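Local coordinates for protein peptidyl tryptophan dihydroxylase (Pseudomonas putida, PDB 7CTQ) that uses FAD as a flavoprotein monooxygenase to dihydroxylate a peptidyl tryptophan, a step in making the cysteine tryptophylquinone cofactor of quinohemoprotein amine dehydrogenase, at residues E86-R91 and W185-E190; A173-S178 and T226-A231; G17-I22 and Q277-A282. One frame throughout, in Å; residues are numbered along the deposited sequence.

Interaction 1: E86-R91 and W185-E190; sequences EFLLDR and WMARLE. With FAD (flavin-adenine dinucleotide), chain C.
Leu88 carries this contact with its two methyls, which fork toward different partners on 185-190. Leu88 CD1 lies 4.2 Å from Ala187 CB and 4.1 Å from Leu189 CD2, while Leu88 CD2 comes up near the plane of the Trp185 indole and meets its edge at CH2, 4.3 Å away. With CG beside the backbone N, chi1 -34°, the branch of Leu88 carries CD1 to Ala187 and Leu189 and CD2 to Trp185. Leu88 and Leu189 slide past one another in opposite directions, CD1 against CD2. The two strands run nearly at right angles, 81° between the directions of their short segments, as members of one branched or curled mixed sheet, consistent with the substrate-side sheet of flavoprotein monooxygenases and halogenases. Strand 87-90 ends at Asp90, which caps the helix that follows and also pairs with Arg193. Next comes Arg91, its chain bent at chi2 and chi3 to bring the guanidinium to FAD. Arg91 NH2 reaches phosphate oxygen O1A of FAD at 2.9 Å, the oxygen lying in the guanidinium plane, and NH1 gives a nearly straight bond (169°) to FAD O4'. Asp95 and Glu44 also pair with this group. Cutting this side chain back to alanine would probably cost FAD its bonds at O1A and O4' and take a positive partner from Asp95 and Glu44.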
loop_
_atom_site.group_PDB
_atom_site.type_symbol
_atom_site.label_atom_id
_atom_site.label_comp_id
_atom_site.label_asym_id
_atom_site.label_seq_id
_atom_site.Cartn_x
_atom_site.Cartn_y
_atom_site.Cartn_z
ATOM N N GLU A 86 -9.052 -17.316 -3.309
ATOM C CA GLU A 86 -8.180 -16.413 -2.583
ATOM C C GLU A 86 -7.476 -17.201 -1.488
ATOM O O GLU A 86 -7.980 -18.218 -1.003
ATOM C CB GLU A 86 -8.947 -15.216 -2.020
ATOM C CG GLU A 86 -9.287 -14.196 -3.108
ATOM C CD GLU A 86 -9.713 -12.851 -2.559
ATOM O OE1 GLU A 86 -9.814 -12.712 -1.321
ATOM O OE2 GLU A 86 -9.939 -11.926 -3.371
ATOM N N PHE A 87 -6.284 -16.746 -1.143
ATOM C CA PHE A 87 -5.346 -17.501 -0.334
ATOM C C PHE A 87 -5.220 -16.850 1.039
ATOM O O PHE A 87 -5.869 -15.842 1.343
ATOM C CB PHE A 87 -3.983 -17.586 -1.036
ATOM C CG PHE A 87 -4.034 -18.230 -2.402
ATOM C CD1 PHE A 87 -3.452 -19.470 -2.622
ATOM C CD2 PHE A 87 -4.657 -17.593 -3.468
ATOM C CE1 PHE A 87 -3.502 -20.062 -3.872
ATOM C CE2 PHE A 87 -4.712 -18.181 -4.716
ATOM C CZ PHE A 87 -4.133 -19.416 -4.918
ATOM N N LEU A 88 -4.384 -17.452 1.878
ATOM C CA LEU A 88 -4.011 -16.881 3.159
ATOM C C LEU A 88 -2.501 -16.763 3.189
ATOM O O LEU A 88 -1.794 -17.647 2.703
ATOM C CB LEU A 88 -4.493 -17.736 4.345
ATOM C CG LEU A 88 -5.824 -18.486 4.237
ATOM C CD1 LEU A 88 -6.090 -19.265 5.519
ATOM C CD2 LEU A 88 -6.991 -17.557 3.917
ATOM N N LEU A 89 -2.005 -15.664 3.739
ATOM C CA LEU A 89 -0.572 -15.417 3.794
ATOM C C LEU A 89 -0.145 -15.378 5.250
ATOM O O LEU A 89 -0.650 -14.559 6.022
ATOM C CB LEU A 89 -0.201 -14.110 3.096
ATOM C CG LEU A 89 1.306 -13.875 3.154
ATOM C CD1 LEU A 89 2.025 -14.745 2.130
ATOM C CD2 LEU A 89 1.628 -12.414 2.958
ATOM N N ASP A 90 0.781 -16.249 5.626
ATOM C CA ASP A 90 1.271 -16.263 6.995
ATOM C C ASP A 90 2.494 -15.353 7.049
ATOM O O ASP A 90 3.566 -15.699 6.537
ATOM C CB ASP A 90 1.567 -17.690 7.454
ATOM C CG ASP A 90 2.572 -17.742 8.585
ATOM O OD1 ASP A 90 2.543 -16.861 9.468
ATOM O OD2 ASP A 90 3.388 -18.670 8.597
ATOM N N ARG A 91 2.315 -14.176 7.658
ATOM C CA ARG A 91 3.362 -13.164 7.697
ATOM C C ARG A 91 4.603 -13.639 8.434
ATOM O O ARG A 91 5.696 -13.125 8.171
ATOM C CB ARG A 91 2.822 -11.887 8.342
ATOM C CG ARG A 91 1.732 -11.214 7.521
ATOM C CD ARG A 91 2.239 -10.900 6.125
ATOM N NE ARG A 91 3.447 -10.082 6.164
ATOM C CZ ARG A 91 3.450 -8.757 6.059
ATOM N NH1 ARG A 91 2.305 -8.107 5.900
ATOM N NH2 ARG A 91 4.593 -8.082 6.108
ATOM N N TRP A 185 -12.635 -10.202 10.284
ATOM C CA TRP A 185 -11.953 -11.152 9.423
ATOM C C TRP A 185 -11.400 -12.270 10.296
ATOM O O TRP A 185 -10.828 -12.004 11.359
ATOM C CB TRP A 185 -10.819 -10.473 8.663
ATOM C CG TRP A 185 -9.741 -11.387 8.191
ATOM C CD1 TRP A 185 -8.487 -11.523 8.718
ATOM C CD2 TRP A 185 -9.806 -12.279 7.074
ATOM N NE1 TRP A 185 -7.770 -12.448 8.000
ATOM C CE2 TRP A 185 -8.555 -12.924 6.983
ATOM C CE3 TRP A 185 -10.802 -12.591 6.139
ATOM C CZ2 TRP A 185 -8.273 -13.868 5.996
ATOM C CZ3 TRP A 185 -10.524 -13.530 5.163
ATOM C CH2 TRP A 185 -9.266 -14.154 5.094
ATOM N N MET A 186 -11.552 -13.516 9.847
ATOM C CA MET A 186 -11.071 -14.651 10.628
ATOM C C MET A 186 -10.499 -15.730 9.717
ATOM O O MET A 186 -10.939 -15.904 8.576
ATOM C CB MET A 186 -12.185 -15.248 11.503
ATOM C CG MET A 186 -13.359 -15.764 10.705
ATOM S SD MET A 186 -14.799 -16.053 11.733
ATOM C CE MET A 186 -15.652 -14.476 11.620
ATOM N N ALA A 187 -9.520 -16.468 10.245
ATOM C CA ALA A 187 -8.849 -17.498 9.467
ATOM C C ALA A 187 -8.395 -18.637 10.371
ATOM O O ALA A 187 -8.074 -18.439 11.546
ATOM C CB ALA A 187 -7.646 -16.932 8.710
ATOM N N ARG A 188 -8.343 -19.832 9.791
ATOM C CA ARG A 188 -7.849 -21.017 10.476
ATOM C C ARG A 188 -6.891 -21.731 9.534
ATOM O O ARG A 188 -7.302 -22.188 8.464
ATOM C CB ARG A 188 -9.007 -21.930 10.882
ATOM C CG ARG A 188 -8.607 -23.148 11.670
ATOM C CD ARG A 188 -9.745 -24.134 11.689
ATOM N NE ARG A 188 -9.465 -25.244 12.591
ATOM C CZ ARG A 188 -10.288 -26.266 12.783
ATOM N NH1 ARG A 188 -11.444 -26.310 12.129
ATOM N NH2 ARG A 188 -9.957 -27.240 13.627
ATOM N N LEU A 189 -5.618 -21.796 9.913
ATOM C CA LEU A 189 -4.621 -22.401 9.050
ATOM C C LEU A 189 -4.705 -23.924 9.131
ATOM O O LEU A 189 -5.381 -24.497 9.993
ATOM C CB LEU A 189 -3.222 -21.920 9.424
ATOM C CG LEU A 189 -2.932 -20.433 9.216
ATOM C CD1 LEU A 189 -1.663 -20.047 9.953
ATOM C CD2 LEU A 189 -2.797 -20.136 7.742
ATOM N N GLU A 190 -4.000 -24.584 8.207
ATOM C CA GLU A 190 -4.034 -26.042 8.158
ATOM C C GLU A 190 -3.400 -26.650 9.401
ATOM O O GLU A 190 -3.896 -27.652 9.925
ATOM C CB GLU A 190 -3.333 -26.543 6.897
ATOM C CG GLU A 190 -3.394 -28.045 6.721
ATOM C CD GLU A 190 -3.850 -28.438 5.335
ATOM O OE1 GLU A 190 -4.943 -29.031 5.217
ATOM O OE2 GLU A 190 -3.123 -28.142 4.364
HETATM P PA FAD C . 5.640 -4.106 7.014
HETATM O O1A FAD C . 5.130 -5.261 6.244
HETATM O O2A FAD C . 4.892 -3.875 8.320
HETATM O O5B FAD C . 7.186 -4.253 7.179
HETATM C C5B FAD C . 7.907 -3.528 8.193
HETATM C C4B FAD C . 9.077 -4.391 8.588
HETATM O O4B FAD C . 9.967 -3.625 9.431
HETATM C C3B FAD C . 8.732 -5.665 9.366
HETATM O O3B FAD C . 9.572 -6.739 8.949
HETATM C C2B FAD C . 8.970 -5.253 10.824
HETATM O O2B FAD C . 9.359 -6.341 11.662
HETATM C C1B FAD C . 10.151 -4.297 10.658
HETATM N N9A FAD C . 10.353 -3.311 11.711
HETATM C C8A FAD C . 9.424 -2.605 12.421
HETATM N N7A FAD C . 9.925 -1.774 13.303
HETATM C C5A FAD C . 11.289 -1.976 13.184
HETATM C C6A FAD C . 12.397 -1.420 13.855
HETATM N N6A FAD C . 12.299 -0.505 14.819
HETATM N N1A FAD C . 13.639 -1.834 13.491
HETATM C C2A FAD C . 13.748 -2.750 12.525
HETATM N N3A FAD C . 12.772 -3.343 11.829
HETATM C C4A FAD C . 11.563 -2.912 12.202
HETATM N N1 FAD C . -2.605 -6.531 3.639
HETATM C C2 FAD C . -3.036 -7.530 2.811
HETATM O O2 FAD C . -2.565 -7.685 1.682
HETATM N N3 FAD C . -4.014 -8.402 3.240
HETATM C C4 FAD C . -4.636 -8.382 4.471
HETATM O O4 FAD C . -5.489 -9.223 4.747
HETATM C C4X FAD C . -4.177 -7.319 5.345
HETATM N N5 FAD C . -4.719 -7.222 6.530
HETATM C C5X FAD C . -4.283 -6.207 7.365
HETATM C C6 FAD C . -4.856 -6.083 8.631
HETATM C C7 FAD C . -4.464 -5.070 9.500
HETATM C C7M FAD C . -5.102 -4.969 10.861
HETATM C C8 FAD C . -3.478 -4.155 9.097
HETATM C C8M FAD C . -3.023 -3.053 10.016
HETATM C C9 FAD C . -2.900 -4.278 7.838
HETATM C C9A FAD C . -3.299 -5.288 6.970
HETATM N N10 FAD C . -2.726 -5.440 5.690
HETATM C C10 FAD C . -3.157 -6.439 4.841
HETATM C "C1'" FAD C . -1.728 -4.482 5.210
HETATM C "C2'" FAD C . -0.305 -5.015 5.196
HETATM O "O2'" FAD C . 0.048 -5.595 6.451
HETATM C "C3'" FAD C . 0.633 -3.851 4.883
HETATM O "O3'" FAD C . 0.092 -3.148 3.771
HETATM C "C4'" FAD C . 2.073 -4.229 4.550
HETATM O "O4'" FAD C . 2.557 -5.255 5.422
HETATM C "C5'" FAD C . 2.974 -3.019 4.615
HETATM O "O5'" FAD C . 4.265 -3.382 4.104
HETATM P P FAD C . 5.553 -2.650 4.585
HETATM O O1P FAD C . 5.382 -1.165 4.228
HETATM O O2P FAD C . 6.772 -3.328 4.064
HETATM O O3P FAD C . 5.475 -2.775 6.166
#

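Interaction 2: A173-S178 and T226-A231; sequences ASAVES and TELFDA
Leu228 meets the strand through apolar contacts, and nearly all of them belong to one methyl. Leu228 CD2 drops between two alanines two positions apart, which point from the same face of strand 173-178: it lies 4.1 Å from Ala173 CB and 3.9 Å from Ala175 CB. Between them it rests over the peptide backbone, with Leu228 CD2 3.8 Å from Ser174 C. The small alanine side chains let the leucine come this close to the chain. A chi1 of -104°, off the staggered value, goes with the CD2 methyl lying over that carbonyl carbon.

The aromatic part follows directly along the chain. Phe229 leaves the helix and turns one ring face to Leu228, whose CB stands 3.8 Å above the ring plane toward the rim; the same ring meets Trp165 with the planes about 55° apart.

Polar groups serve the surroundings. Ser174, on the other side of the strand, bonds through OG to Thr71 O, and Asp230 forms a salt bridge with Arg188 on the adjoining strand. Helix 223-228 thus sets its last turn on one face of the mixed sheet, a plain alpha-on-beta packing in which a leucine seats on a pair of strand alanines.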
loop_
_atom_site.group_PDB
_atom_site.type_symbol
_atom_site.label_atom_id
_atom_site.label_comp_id
_atom_site.label_asym_id
_atom_site.label_seq_id
_atom_site.Cartn_x
_atom_site.Cartn_y
_atom_site.Cartn_z
ATOM N N ALA A 173 -9.808 -22.688 6.519
ATOM C CA ALA A 173 -10.920 -21.841 6.100
ATOM C C ALA A 173 -10.638 -20.399 6.512
ATOM O O ALA A 173 -9.705 -20.110 7.269
ATOM C CB ALA A 173 -12.250 -22.320 6.692
ATOM N N SER A 174 -11.465 -19.495 5.997
ATOM C CA SER A 174 -11.435 -18.096 6.398
ATOM C C SER A 174 -12.837 -17.532 6.220
ATOM O O SER A 174 -13.701 -18.158 5.596
ATOM C CB SER A 174 -10.397 -17.307 5.596
ATOM O OG SER A 174 -10.769 -17.200 4.231
ATOM N N ALA A 175 -13.074 -16.351 6.795
ATOM C CA ALA A 175 -14.389 -15.734 6.653
ATOM C C ALA A 175 -14.315 -14.235 6.915
ATOM O O ALA A 175 -13.399 -13.739 7.582
ATOM C CB ALA A 175 -15.423 -16.373 7.586
ATOM N N VAL A 176 -15.313 -13.531 6.372
ATOM C CA VAL A 176 -15.553 -12.108 6.600
ATOM C C VAL A 176 -17.032 -11.936 6.909
ATOM O O VAL A 176 -17.880 -12.492 6.204
ATOM C CB VAL A 176 -15.177 -11.241 5.382
ATOM C CG1 VAL A 176 -14.955 -9.778 5.804
ATOM C CG2 VAL A 176 -13.964 -11.797 4.673
ATOM N N GLU A 177 -17.345 -11.178 7.962
ATOM C CA GLU A 177 -18.737 -10.854 8.244
ATOM C C GLU A 177 -18.851 -9.392 8.647
ATOM O O GLU A 177 -18.030 -8.869 9.413
ATOM C CB GLU A 177 -19.358 -11.753 9.332
ATOM C CG GLU A 177 -18.725 -11.652 10.707
ATOM C CD GLU A 177 -19.475 -12.447 11.787
ATOM O OE1 GLU A 177 -20.709 -12.640 11.689
ATOM O OE2 GLU A 177 -18.811 -12.879 12.749
ATOM N N SER A 178 -19.865 -8.741 8.092
ATOM C CA SER A 178 -20.256 -7.404 8.496
ATOM C C SER A 178 -20.986 -7.469 9.834
ATOM O O SER A 178 -21.932 -8.249 10.004
ATOM C CB SER A 178 -21.141 -6.786 7.411
ATOM O OG SER A 178 -22.112 -5.907 7.945
ATOM N N THR A 226 -18.333 -19.891 15.548
ATOM C CA THR A 226 -18.685 -21.224 16.045
ATOM C C THR A 226 -18.477 -22.283 14.969
ATOM O O THR A 226 -17.837 -23.316 15.209
ATOM C CB THR A 226 -20.136 -21.236 16.540
ATOM O OG1 THR A 226 -20.278 -20.346 17.655
ATOM C CG2 THR A 226 -20.539 -22.631 16.981
ATOM N N GLU A 227 -19.008 -22.031 13.768
ATOM C CA GLU A 227 -18.862 -22.969 12.660
ATOM C C GLU A 227 -17.399 -23.218 12.334
ATOM O O GLU A 227 -16.946 -24.366 12.288
ATOM C CB GLU A 227 -19.596 -22.434 11.430
ATOM C CG GLU A 227 -19.726 -23.444 10.301
ATOM C CD GLU A 227 -20.886 -23.145 9.367
ATOM O OE1 GLU A 227 -21.453 -24.102 8.791
ATOM O OE2 GLU A 227 -21.223 -21.952 9.199
ATOM N N LEU A 228 -16.637 -22.143 12.123
ATOM C CA LEU A 228 -15.274 -22.274 11.619
ATOM C C LEU A 228 -14.314 -22.858 12.646
ATOM O O LEU A 228 -13.345 -23.529 12.268
ATOM C CB LEU A 228 -14.754 -20.912 11.158
ATOM C CG LEU A 228 -14.729 -20.728 9.644
ATOM C CD1 LEU A 228 -16.148 -20.533 9.131
ATOM C CD2 LEU A 228 -13.829 -19.566 9.248
ATOM N N PHE A 229 -14.532 -22.597 13.933
ATOM C CA PHE A 229 -13.572 -22.960 14.968
ATOM C C PHE A 229 -14.224 -23.924 15.948
ATOM O O PHE A 229 -15.246 -23.597 16.565
ATOM C CB PHE A 229 -13.055 -21.723 15.705
ATOM C CG PHE A 229 -12.474 -20.673 14.802
ATOM C CD1 PHE A 229 -11.173 -20.782 14.340
ATOM C CD2 PHE A 229 -13.225 -19.574 14.426
ATOM C CE1 PHE A 229 -10.629 -19.811 13.510
ATOM C CE2 PHE A 229 -12.695 -18.597 13.594
ATOM C CZ PHE A 229 -11.391 -18.714 13.137
ATOM N N ASP A 230 -13.625 -25.102 16.105
ATOM C CA ASP A 230 -14.097 -26.036 17.120
ATOM C C ASP A 230 -13.665 -25.573 18.508
ATOM O O ASP A 230 -14.503 -25.333 19.383
ATOM C CB ASP A 230 -13.580 -27.445 16.812
ATOM C CG ASP A 230 -13.705 -27.800 15.336
ATOM O OD1 ASP A 230 -14.728 -27.437 14.716
ATOM O OD2 ASP A 230 -12.774 -28.430 14.791
ATOM N N ALA A 231 -12.358 -25.428 18.716
ATOM C CA ALA A 231 -11.824 -24.811 19.922
ATOM C C ALA A 231 -11.664 -23.315 19.693
ATOM O O ALA A 231 -11.027 -22.902 18.721
ATOM C CB ALA A 231 -10.477 -25.423 20.293
#

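Interaction 3: G17-I22 and Q277-A282; sequences GAATAI and QSLSSA. With FAD (flavin-adenine dinucleotide), chain C.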
loop_
_atom_site.group_PDB
_atom_site.type_symbol
_atom_site.label_atom_id
_atom_site.label_comp_id
_atom_site.label_asym_id
_atom_site.label_seq_id
_atom_site.Cartn_x
_atom_site.Cartn_y
_atom_site.Cartn_z
ATOM N N GLY A 17 10.040 -2.438 1.795
ATOM C CA GLY A 17 11.492 -2.335 1.870
ATOM C C GLY A 17 12.183 -3.336 0.967
ATOM O O GLY A 17 13.130 -2.990 0.243
ATOM N N ALA A 18 11.701 -4.585 0.970
ATOM C CA ALA A 18 12.277 -5.615 0.106
ATOM C C ALA A 18 12.166 -5.222 -1.361
ATOM O O ALA A 18 13.147 -5.301 -2.115
ATOM C CB ALA A 18 11.583 -6.951 0.356
ATOM N N ALA A 19 10.968 -4.797 -1.782
ATOM C CA ALA A 19 10.752 -4.364 -3.156
ATOM C C ALA A 19 11.732 -3.269 -3.553
ATOM O O ALA A 19 12.390 -3.355 -4.594
ATOM C CB ALA A 19 9.307 -3.881 -3.316
ATOM N N THR A 20 11.858 -2.236 -2.717
ATOM C CA THR A 20 12.726 -1.109 -3.040
ATOM C C THR A 20 14.181 -1.550 -3.167
ATOM O O THR A 20 14.880 -1.175 -4.120
ATOM C CB THR A 20 12.577 -0.023 -1.968
ATOM O OG1 THR A 20 11.208 0.397 -1.909
ATOM C CG2 THR A 20 13.473 1.169 -2.268
ATOM N N ALA A 21 14.645 -2.352 -2.207
ATOM C CA ALA A 21 16.006 -2.887 -2.231
ATOM C C ALA A 21 16.320 -3.585 -3.551
ATOM O O ALA A 21 17.365 -3.337 -4.170
ATOM C CB ALA A 21 16.192 -3.854 -1.060
ATOM N N ILE A 22 15.422 -4.468 -3.996
ATOM C CA ILE A 22 15.674 -5.214 -5.219
ATOM C C ILE A 22 15.676 -4.279 -6.417
ATOM O O ILE A 22 16.496 -4.424 -7.333
ATOM C CB ILE A 22 14.646 -6.346 -5.374
ATOM C CG1 ILE A 22 14.787 -7.319 -4.204
ATOM C CG2 ILE A 22 14.827 -7.062 -6.716
ATOM C CD1 ILE A 22 13.858 -8.485 -4.269
ATOM N N GLN A 277 -0.997 -2.620 -2.328
ATOM C CA GLN A 277 -0.985 -1.167 -2.232
ATOM C C GLN A 277 0.345 -0.660 -1.687
ATOM O O GLN A 277 0.832 0.400 -2.106
ATOM C CB GLN A 277 -2.155 -0.723 -1.372
ATOM C CG GLN A 277 -3.473 -1.145 -1.983
ATOM C CD GLN A 277 -4.635 -0.934 -1.062
ATOM O OE1 GLN A 277 -4.450 -0.656 0.116
ATOM N NE2 GLN A 277 -5.845 -1.067 -1.587
ATOM N N SER A 278 0.959 -1.413 -0.769
ATOM C CA SER A 278 2.278 -1.036 -0.273
ATOM C C SER A 278 3.341 -1.220 -1.344
ATOM O O SER A 278 4.273 -0.413 -1.447
ATOM C CB SER A 278 2.613 -1.850 0.977
ATOM O OG SER A 278 1.424 -2.174 1.679
ATOM N N LEU A 279 3.215 -2.273 -2.159
ATOM C CA LEU A 279 4.136 -2.459 -3.279
ATOM C C LEU A 279 4.010 -1.324 -4.294
ATOM O O LEU A 279 5.021 -0.854 -4.845
ATOM C CB LEU A 279 3.881 -3.818 -3.946
ATOM C CG LEU A 279 4.231 -5.085 -3.146
ATOM C CD1 LEU A 279 3.828 -6.342 -3.917
ATOM C CD2 LEU A 279 5.726 -5.125 -2.788
ATOM N N SER A 280 2.781 -0.860 -4.542
ATOM C CA SER A 280 2.571 0.265 -5.458
ATOM C C SER A 280 3.326 1.505 -5.005
ATOM O O SER A 280 3.820 2.282 -5.833
ATOM C CB SER A 280 1.079 0.586 -5.564
ATOM O OG SER A 280 0.379 -0.526 -6.091
ATOM N N SER A 281 3.403 1.719 -3.688
ATOM C CA SER A 281 4.064 2.911 -3.180
ATOM C C SER A 281 5.572 2.825 -3.363
ATOM O O SER A 281 6.238 3.859 -3.445
ATOM C CB SER A 281 3.712 3.111 -1.707
ATOM O OG SER A 281 4.367 2.146 -0.897
ATOM N N ALA A 282 6.120 1.608 -3.453
ATOM C CA ALA A 282 7.554 1.416 -3.629
ATOM C C ALA A 282 7.958 1.234 -5.082
ATOM O O ALA A 282 9.158 1.256 -5.383
ATOM C CB ALA A 282 8.028 0.199 -2.817
HETATM P PA FAD C . 5.640 -4.106 7.014
HETATM O O1A FAD C . 5.130 -5.261 6.244
HETATM O O2A FAD C . 4.892 -3.875 8.320
HETATM O O5B FAD C . 7.186 -4.253 7.179
HETATM C C5B FAD C . 7.907 -3.528 8.193
HETATM C C4B FAD C . 9.077 -4.391 8.588
HETATM O O4B FAD C . 9.967 -3.625 9.431
HETATM C C3B FAD C . 8.732 -5.665 9.366
HETATM O O3B FAD C . 9.572 -6.739 8.949
HETATM C C2B FAD C . 8.970 -5.253 10.824
HETATM O O2B FAD C . 9.359 -6.341 11.662
HETATM C C1B FAD C . 10.151 -4.297 10.658
HETATM N N9A FAD C . 10.353 -3.311 11.711
HETATM C C8A FAD C . 9.424 -2.605 12.421
HETATM N N7A FAD C . 9.925 -1.774 13.303
HETATM C C5A FAD C . 11.289 -1.976 13.184
HETATM C C6A FAD C . 12.397 -1.420 13.855
HETATM N N6A FAD C . 12.299 -0.505 14.819
HETATM N N1A FAD C . 13.639 -1.834 13.491
HETATM C C2A FAD C . 13.748 -2.750 12.525
HETATM N N3A FAD C . 12.772 -3.343 11.829
HETATM C C4A FAD C . 11.563 -2.912 12.202
HETATM N N1 FAD C . -2.605 -6.531 3.639
HETATM C C2 FAD C . -3.036 -7.530 2.811
HETATM O O2 FAD C . -2.565 -7.685 1.682
HETATM N N3 FAD C . -4.014 -8.402 3.240
HETATM C C4 FAD C . -4.636 -8.382 4.471
HETATM O O4 FAD C . -5.489 -9.223 4.747
HETATM C C4X FAD C . -4.177 -7.319 5.345
HETATM N N5 FAD C . -4.719 -7.222 6.530
HETATM C C5X FAD C . -4.283 -6.207 7.365
HETATM C C6 FAD C . -4.856 -6.083 8.631
HETATM C C7 FAD C . -4.464 -5.070 9.500
HETATM C C7M FAD C . -5.102 -4.969 10.861
HETATM C C8 FAD C . -3.478 -4.155 9.097
HETATM C C8M FAD C . -3.023 -3.053 10.016
HETATM C C9 FAD C . -2.900 -4.278 7.838
HETATM C C9A FAD C . -3.299 -5.288 6.970
HETATM N N10 FAD C . -2.726 -5.440 5.690
HETATM C C10 FAD C . -3.157 -6.439 4.841
HETATM C "C1'" FAD C . -1.728 -4.482 5.210
HETATM C "C2'" FAD C . -0.305 -5.015 5.196
HETATM O "O2'" FAD C . 0.048 -5.595 6.451
HETATM C "C3'" FAD C . 0.633 -3.851 4.883
HETATM O "O3'" FAD C . 0.092 -3.148 3.771
HETATM C "C4'" FAD C . 2.073 -4.229 4.550
HETATM O "O4'" FAD C . 2.557 -5.255 5.422
HETATM C "C5'" FAD C . 2.974 -3.019 4.615
HETATM O "O5'" FAD C . 4.265 -3.382 4.104
HETATM P P FAD C . 5.553 -2.650 4.585
HETATM O O1P FAD C . 5.382 -1.165 4.228
HETATM O O2P FAD C . 6.772 -3.328 4.064
HETATM O O3P FAD C . 5.475 -2.775 6.166
#
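Ser278 O is gripped from inside its own helix. The hydroxyl of Ser281 donates to it at 2.6 Å (Ser281 OG to Ser278 O), tilted 22° out of the carbonyl plane, and the backbone N atoms of Ser281 and Ala282 add two weak bonds. Ser281 OG also binds Gly261 N, so this hydroxyl fastens the helix to the neighbouring loop. Ser278 OG, in the conformer given, accepts from FAD O3' and is also bonded to Gly274 O, though a second conformer makes the FAD contact less certain.

Against segment 17-22 of helix 15-27 the packing is apolar and close. Ala19 CB touches Leu279 CD2 at 3.8 Å and faces Ala282 CB at 4.3 Å. Thr20 lies beside them, its OG1 turned back along the helix, beside the backbone N (chi1 -59°), where it bonds to Ala16 O; from there Thr20 OG1 sits 3.3 Å from Ala282 CB, a snug methyl-oxygen contact. With Ala19 and Ala282 between them, the axes of segments 17-22 and 277-282 come to 9.0 Å, running 32° apart. Ala16 N and Ile275 N, on the same two helices, also bond FAD. Gly12 and Gly14 in the turn between strand 8-11 and helix 15-27, and Gly17 in the helix's first turn, fit a GxGxxG pattern, consistent with a Rossmann-type FAD-binding strand-turn-helix.

Starting from the N terminus, the chain leaves helix 15-27, and at helix 274-282 interaction 3 closes a loop of 254 residues. Both other contacts lie within that loop. Strand 87-90 meets 185-190 after 93 residues, but before that loop closes the chain has passed through 173-178, which waits until 226-231 to find its partner; interactions 1 and 2 therefore cross. They also touch, since strands 173-179 and 182-188 are antiparallel neighbours, with Met186 O probably bonded to Ala175 N. Interaction 3 holds the FAD-binding helices together, interaction 1 links the pyrophosphate and ribityl part of the FAD site to the mixed sheet, and interaction 2 lays helix 223-228 on that sheet.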